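Local coordinates for polymerase X (Deinococcus radiodurans, PDB 2W9M), which probably catalyses template-directed addition of deoxyribonucleotides to DNA, as a family X polymerase that also carries a zinc-binding phosphoesterase-like domain, at residues Leu13-Asp25 against Ser34-Glu46. Residues are numbered along the deposited sequence; the frame is centred on the assembly and turned at random.
Sequences LVHALERTADLLD and SRAYRSAARSLEE
The first two helices of the N-terminal helix-hairpin-helix domain pair here, and Leu-17 and Tyr-37 fit into each other's helix as reciprocal knobs into holes. Leu-17 sits among Tyr-37, Ala-40, Ala-41 and Leu-44, and its two methyls divide the work: Leu-17 CD1 meets Leu-44 CD1 at 3.5 Å. Leu-17 CD2 comes in the ring plane to the edge of Tyr-37, 3.6 Å from Tyr-37 CD2. A branched leucine suits such a hole because it fills two directions at once. Tyr-37 in turn enters between Leu-17, Thr-20, Ala-21 and Leu-24, its flat ring offering both edge and face. Thr-20 places CG2 over one ring face in a CH-pi contact, 4.2 Å from the centroid; with OG1 beside the backbone N (chi1 -45°) and CG2 anti to it, the hydroxyl turns back to bond Ala-16 O at 2.7 Å. The axes run nearly antiparallel, 157° apart, and approach to 7.9 Å, a closeness allowed by alanines: Ala-21 CB lies 3.3 Å from Ser-34 O, and Ala-41 CB packs against the aliphatic CG of Glu-18. In this domain, which probably corresponds to the 8 kDa domain of polymerase beta, Phe-76 and Leu-73 of helix 67-79 cover Leu-13 and Leu-44, and Tyr-37 OH bonds weakly to Glu-72. At the Leu-44 end, beta-branched Val-14 splits its methyls between two neighbours, CG1 touching Ala-41 O and CG2 lying 3.7 Å from Leu-44 CB. Replacing Val-14 by an alanine would probably leave a gap beside Leu-44 CB and the Ala-41 carbonyl. Charged groups flank the packed interface: Asp-25 OD1 approaches the guanidinium edge of Arg-38 in a long salt bridge, whereas the Glu-18 and Glu-45 carboxylates come close as like charges, probably at some electrostatic cost.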
loop_
_atom_site.group_PDB
_atom_site.type_symbol
_atom_site.label_atom_id
_atom_site.label_comp_id
_atom_site.label_asym_id
_atom_site.label_seq_id
_atom_site.Cartn_x
_atom_site.Cartn_y
_atom_site.Cartn_z
ATOM N N LEU A 13 20.117 -15.337 -21.719
ATOM C CA LEU A 13 19.379 -14.358 -22.511
ATOM C C LEU A 13 18.038 -14.942 -22.952
ATOM O O LEU A 13 17.008 -14.262 -22.926
ATOM C CB LEU A 13 20.191 -13.941 -23.742
ATOM C CG LEU A 13 21.656 -13.547 -23.538
ATOM C CD1 LEU A 13 22.315 -13.197 -24.867
ATOM C CD2 LEU A 13 21.782 -12.394 -22.556
ATOM N N VAL A 14 18.054 -16.206 -23.360
ATOM C CA VAL A 14 16.828 -16.873 -23.770
ATOM C C VAL A 14 15.819 -16.889 -22.625
ATOM O O VAL A 14 14.615 -16.772 -22.848
ATOM C CB VAL A 14 17.092 -18.314 -24.242
ATOM C CG1 VAL A 14 15.808 -18.946 -24.742
ATOM C CG2 VAL A 14 18.141 -18.328 -25.333
ATOM N N HIS A 15 16.318 -17.021 -21.399
ATOM C CA HIS A 15 15.457 -17.111 -20.222
ATOM C C HIS A 15 14.810 -15.768 -19.880
ATOM O O HIS A 15 13.628 -15.704 -19.544
ATOM C CB HIS A 15 16.247 -17.627 -19.020
ATOM C CG HIS A 15 15.408 -18.356 -18.019
ATOM N ND1 HIS A 15 14.169 -17.906 -17.618
ATOM C CD2 HIS A 15 15.630 -19.504 -17.338
ATOM C CE1 HIS A 15 13.662 -18.747 -16.735
ATOM N NE2 HIS A 15 14.529 -19.725 -16.545
ATOM N N ALA A 16 15.594 -14.700 -19.955
ATOM C CA ALA A 16 15.074 -13.355 -19.734
ATOM C C ALA A 16 14.028 -13.011 -20.787
ATOM O O ALA A 16 12.978 -12.459 -20.466
ATOM C CB ALA A 16 16.203 -12.335 -19.749
ATOM N N LEU A 17 14.319 -13.341 -22.043
ATOM C CA LEU A 17 13.372 -13.114 -23.134
ATOM C C LEU A 17 12.089 -13.902 -22.910
ATOM O O LEU A 17 10.998 -13.413 -23.193
ATOM C CB LEU A 17 13.989 -13.490 -24.485
ATOM C CG LEU A 17 15.115 -12.585 -24.998
ATOM C CD1 LEU A 17 15.736 -13.144 -26.269
ATOM C CD2 LEU A 17 14.604 -11.173 -25.224
ATOM N N GLU A 18 12.229 -15.122 -22.398
ATOM C CA GLU A 18 11.082 -15.979 -22.106
ATOM C C GLU A 18 10.319 -15.541 -20.859
ATOM O O GLU A 18 9.137 -15.847 -20.710
ATOM C CB GLU A 18 11.523 -17.437 -21.963
ATOM C CG GLU A 18 11.615 -18.189 -23.283
ATOM C CD GLU A 18 12.444 -19.460 -23.186
ATOM O OE1 GLU A 18 13.460 -19.461 -22.454
ATOM O OE2 GLU A 18 12.085 -20.458 -23.851
ATOM N N ARG A 19 10.995 -14.829 -19.961
ATOM C CA ARG A 19 10.355 -14.360 -18.737
ATOM C C ARG A 19 9.583 -13.063 -18.978
ATOM O O ARG A 19 8.656 -12.741 -18.235
ATOM C CB ARG A 19 11.380 -14.174 -17.615
ATOM C CG ARG A 19 10.758 -14.033 -16.228
ATOM C CD ARG A 19 11.812 -13.973 -15.131
ATOM N NE ARG A 19 12.671 -15.157 -15.109
ATOM C CZ ARG A 19 13.964 -15.156 -15.426
ATOM N NH1 ARG A 19 14.564 -14.028 -15.788
ATOM N NH2 ARG A 19 14.661 -16.285 -15.375
ATOM N N THR A 20 9.968 -12.330 -20.021
ATOM C CA THR A 20 9.307 -11.079 -20.387
ATOM C C THR A 20 7.974 -11.322 -21.094
ATOM O O THR A 20 7.018 -10.564 -20.916
ATOM C CB THR A 20 10.193 -10.210 -21.302
ATOM O OG1 THR A 20 11.532 -10.173 -20.789
ATOM C CG2 THR A 20 9.639 -8.793 -21.390
ATOM N N ALA A 21 7.916 -12.371 -21.905
ATOM C CA ALA A 21 6.681 -12.725 -22.588
ATOM C C ALA A 21 5.671 -13.244 -21.577
ATOM O O ALA A 21 4.482 -12.963 -21.682
ATOM C CB ALA A 21 6.941 -13.765 -23.679
ATOM N N ASP A 22 6.158 -14.001 -20.596
ATOM C CA ASP A 22 5.309 -14.522 -19.528
ATOM C C ASP A 22 4.699 -13.388 -18.709
ATOM O O ASP A 22 3.528 -13.447 -18.331
ATOM C CB ASP A 22 6.100 -15.468 -18.619
ATOM C CG ASP A 22 6.283 -16.852 -19.228
ATOM O OD1 ASP A 22 5.371 -17.320 -19.944
ATOM O OD2 ASP A 22 7.338 -17.476 -18.979
ATOM N N LEU A 23 5.501 -12.359 -18.442
ATOM C CA LEU A 23 5.045 -11.176 -17.711
ATOM C C LEU A 23 3.992 -10.383 -18.492
ATOM O O LEU A 23 3.007 -9.915 -17.917
ATOM C CB LEU A 23 6.231 -10.277 -17.348
ATOM C CG LEU A 23 7.025 -10.658 -16.098
ATOM C CD1 LEU A 23 8.298 -9.833 -15.977
ATOM C CD2 LEU A 23 6.162 -10.479 -14.866
ATOM N N LEU A 24 4.210 -10.231 -19.797
ATOM C CA LEU A 24 3.243 -9.566 -20.669
ATOM C C LEU A 24 1.974 -10.403 -20.820
ATOM O O LEU A 24 0.874 -9.865 -20.944
ATOM C CB LEU A 24 3.862 -9.274 -22.038
ATOM C CG LEU A 24 5.031 -8.286 -22.014
ATOM C CD1 LEU A 24 5.908 -8.413 -23.256
ATOM C CD2 LEU A 24 4.523 -6.862 -21.850
ATOM N N ASP A 25 2.139 -11.723 -20.802
ATOM C CA ASP A 25 1.009 -12.648 -20.826
ATOM C C ASP A 25 0.090 -12.447 -19.624
ATOM O O ASP A 25 -1.132 -12.508 -19.752
ATOM C CB ASP A 25 1.499 -14.100 -20.847
ATOM C CG ASP A 25 2.045 -14.515 -22.199
ATOM O OD1 ASP A 25 1.641 -13.909 -23.217
ATOM O OD2 ASP A 25 2.874 -15.451 -22.241
ATOM N N SER A 34 4.652 -9.597 -26.691
ATOM C CA SER A 34 4.662 -10.855 -25.957
ATOM C C SER A 34 5.028 -11.953 -26.947
ATOM O O SER A 34 5.892 -12.789 -26.677
ATOM C CB SER A 34 3.307 -11.137 -25.301
ATOM O OG SER A 34 2.435 -11.831 -26.176
ATOM N N ARG A 35 4.370 -11.934 -28.103
ATOM C CA ARG A 35 4.725 -12.823 -29.198
ATOM C C ARG A 35 6.118 -12.493 -29.715
ATOM O O ARG A 35 6.902 -13.390 -30.018
ATOM C CB ARG A 35 3.711 -12.712 -30.336
ATOM C CG ARG A 35 2.641 -13.779 -30.306
ATOM C CD ARG A 35 1.796 -13.741 -31.563
ATOM N NE ARG A 35 1.252 -15.057 -31.878
ATOM C CZ ARG A 35 0.254 -15.272 -32.728
ATOM N NH1 ARG A 35 -0.324 -14.252 -33.351
ATOM N NH2 ARG A 35 -0.173 -16.507 -32.952
ATOM N N ALA A 36 6.420 -11.201 -29.806
ATOM C CA ALA A 36 7.715 -10.750 -30.305
ATOM C C ALA A 36 8.869 -11.206 -29.414
ATOM O O ALA A 36 9.944 -11.546 -29.908
ATOM C CB ALA A 36 7.729 -9.236 -30.462
ATOM N N TYR A 37 8.648 -11.210 -28.103
ATOM C CA TYR A 37 9.673 -11.663 -27.168
ATOM C C TYR A 37 9.749 -13.187 -27.112
ATOM O O TYR A 37 10.828 -13.758 -26.955
ATOM C CB TYR A 37 9.446 -11.079 -25.770
ATOM C CG TYR A 37 10.018 -9.689 -25.600
ATOM C CD1 TYR A 37 9.191 -8.573 -25.557
ATOM C CD2 TYR A 37 11.388 -9.493 -25.495
ATOM C CE1 TYR A 37 9.714 -7.301 -25.408
ATOM C CE2 TYR A 37 11.920 -8.226 -25.346
ATOM C CZ TYR A 37 11.080 -7.133 -25.303
ATOM O OH TYR A 37 11.613 -5.871 -25.153
ATOM N N ARG A 38 8.601 -13.839 -27.250
ATOM C CA ARG A 38 8.542 -15.294 -27.202
ATOM C C ARG A 38 9.211 -15.899 -28.432
ATOM O O ARG A 38 9.912 -16.907 -28.336
ATOM C CB ARG A 38 7.092 -15.761 -27.106
ATOM C CG ARG A 38 6.895 -17.040 -26.311
ATOM C CD ARG A 38 5.420 -17.414 -26.235
ATOM N NE ARG A 38 4.563 -16.249 -26.027
ATOM C CZ ARG A 38 3.878 -15.643 -26.992
ATOM N NH1 ARG A 38 3.941 -16.094 -28.238
ATOM N NH2 ARG A 38 3.126 -14.586 -26.714
ATOM N N SER A 39 8.992 -15.273 -29.587
ATOM C CA SER A 39 9.578 -15.745 -30.839
ATOM C C SER A 39 11.079 -15.473 -30.888
ATOM O O SER A 39 11.839 -16.256 -31.458
ATOM C CB SER A 39 8.879 -15.109 -32.046
ATOM O OG SER A 39 9.206 -13.734 -32.168
ATOM N N ALA A 40 11.505 -14.365 -30.291
ATOM C CA ALA A 40 12.928 -14.047 -30.215
ATOM C C ALA A 40 13.655 -15.055 -29.329
ATOM O O ALA A 40 14.847 -15.305 -29.504
ATOM C CB ALA A 40 13.135 -12.631 -29.696
ATOM N N ALA A 41 12.929 -15.634 -28.380
ATOM C CA ALA A 41 13.505 -16.620 -27.476
ATOM C C ALA A 41 13.694 -17.956 -28.181
ATOM O O ALA A 41 14.672 -18.663 -27.938
ATOM C CB ALA A 41 12.628 -16.789 -26.251
ATOM N N ARG A 42 12.753 -18.296 -29.056
ATOM C CA ARG A 42 12.810 -19.555 -29.789
ATOM C C ARG A 42 13.881 -19.526 -30.875
ATOM O O ARG A 42 14.371 -20.570 -31.300
ATOM C CB ARG A 42 11.444 -19.893 -30.397
ATOM C CG ARG A 42 10.292 -19.830 -29.405
ATOM C CD ARG A 42 9.207 -20.843 -29.747
ATOM N NE ARG A 42 8.228 -20.980 -28.670
ATOM C CZ ARG A 42 7.614 -22.119 -28.359
ATOM N NH1 ARG A 42 7.884 -23.229 -29.032
ATOM N NH2 ARG A 42 6.738 -22.151 -27.364
ATOM N N SER A 43 14.239 -18.326 -31.323
ATOM C CA SER A 43 15.274 -18.158 -32.341
ATOM C C SER A 43 16.672 -18.225 -31.727
ATOM O O SER A 43 17.564 -18.876 -32.269
ATOM C CB SER A 43 15.086 -16.840 -33.101
ATOM O OG SER A 43 13.937 -16.882 -33.936
ATOM N N LEU A 44 16.859 -17.550 -30.597
ATOM C CA LEU A 44 18.118 -17.634 -29.863
ATOM C C LEU A 44 18.372 -19.065 -29.412
ATOM O O LEU A 44 19.494 -19.423 -29.050
ATOM C CB LEU A 44 18.109 -16.702 -28.651
ATOM C CG LEU A 44 18.552 -15.260 -28.896
ATOM C CD1 LEU A 44 18.626 -14.503 -27.580
ATOM C CD2 LEU A 44 19.896 -15.235 -29.604
ATOM N N GLU A 45 17.319 -19.874 -29.435
ATOM C CA GLU A 45 17.425 -21.286 -29.097
ATOM C C GLU A 45 18.437 -21.974 -30.012
ATOM O O GLU A 45 19.576 -22.222 -29.613
ATOM C CB GLU A 45 16.063 -21.968 -29.223
ATOM C CG GLU A 45 15.863 -23.120 -28.259
ATOM C CD GLU A 45 15.658 -22.643 -26.837
ATOM O OE1 GLU A 45 14.863 -21.699 -26.639
ATOM O OE2 GLU A 45 16.286 -23.210 -25.917
ATOM N N GLU A 46 18.017 -22.272 -31.240
ATOM C CA GLU A 46 18.889 -22.925 -32.215
ATOM C C GLU A 46 19.865 -21.932 -32.841
ATOM O O GLU A 46 19.585 -21.351 -33.890
ATOM C CB GLU A 46 18.068 -23.596 -33.319
ATOM C CG GLU A 46 16.735 -24.159 -32.860
ATOM C CD GLU A 46 15.641 -23.111 -32.840
ATOM O OE1 GLU A 46 15.915 -21.960 -33.245
ATOM O OE2 GLU A 46 14.508 -23.438 -32.423
#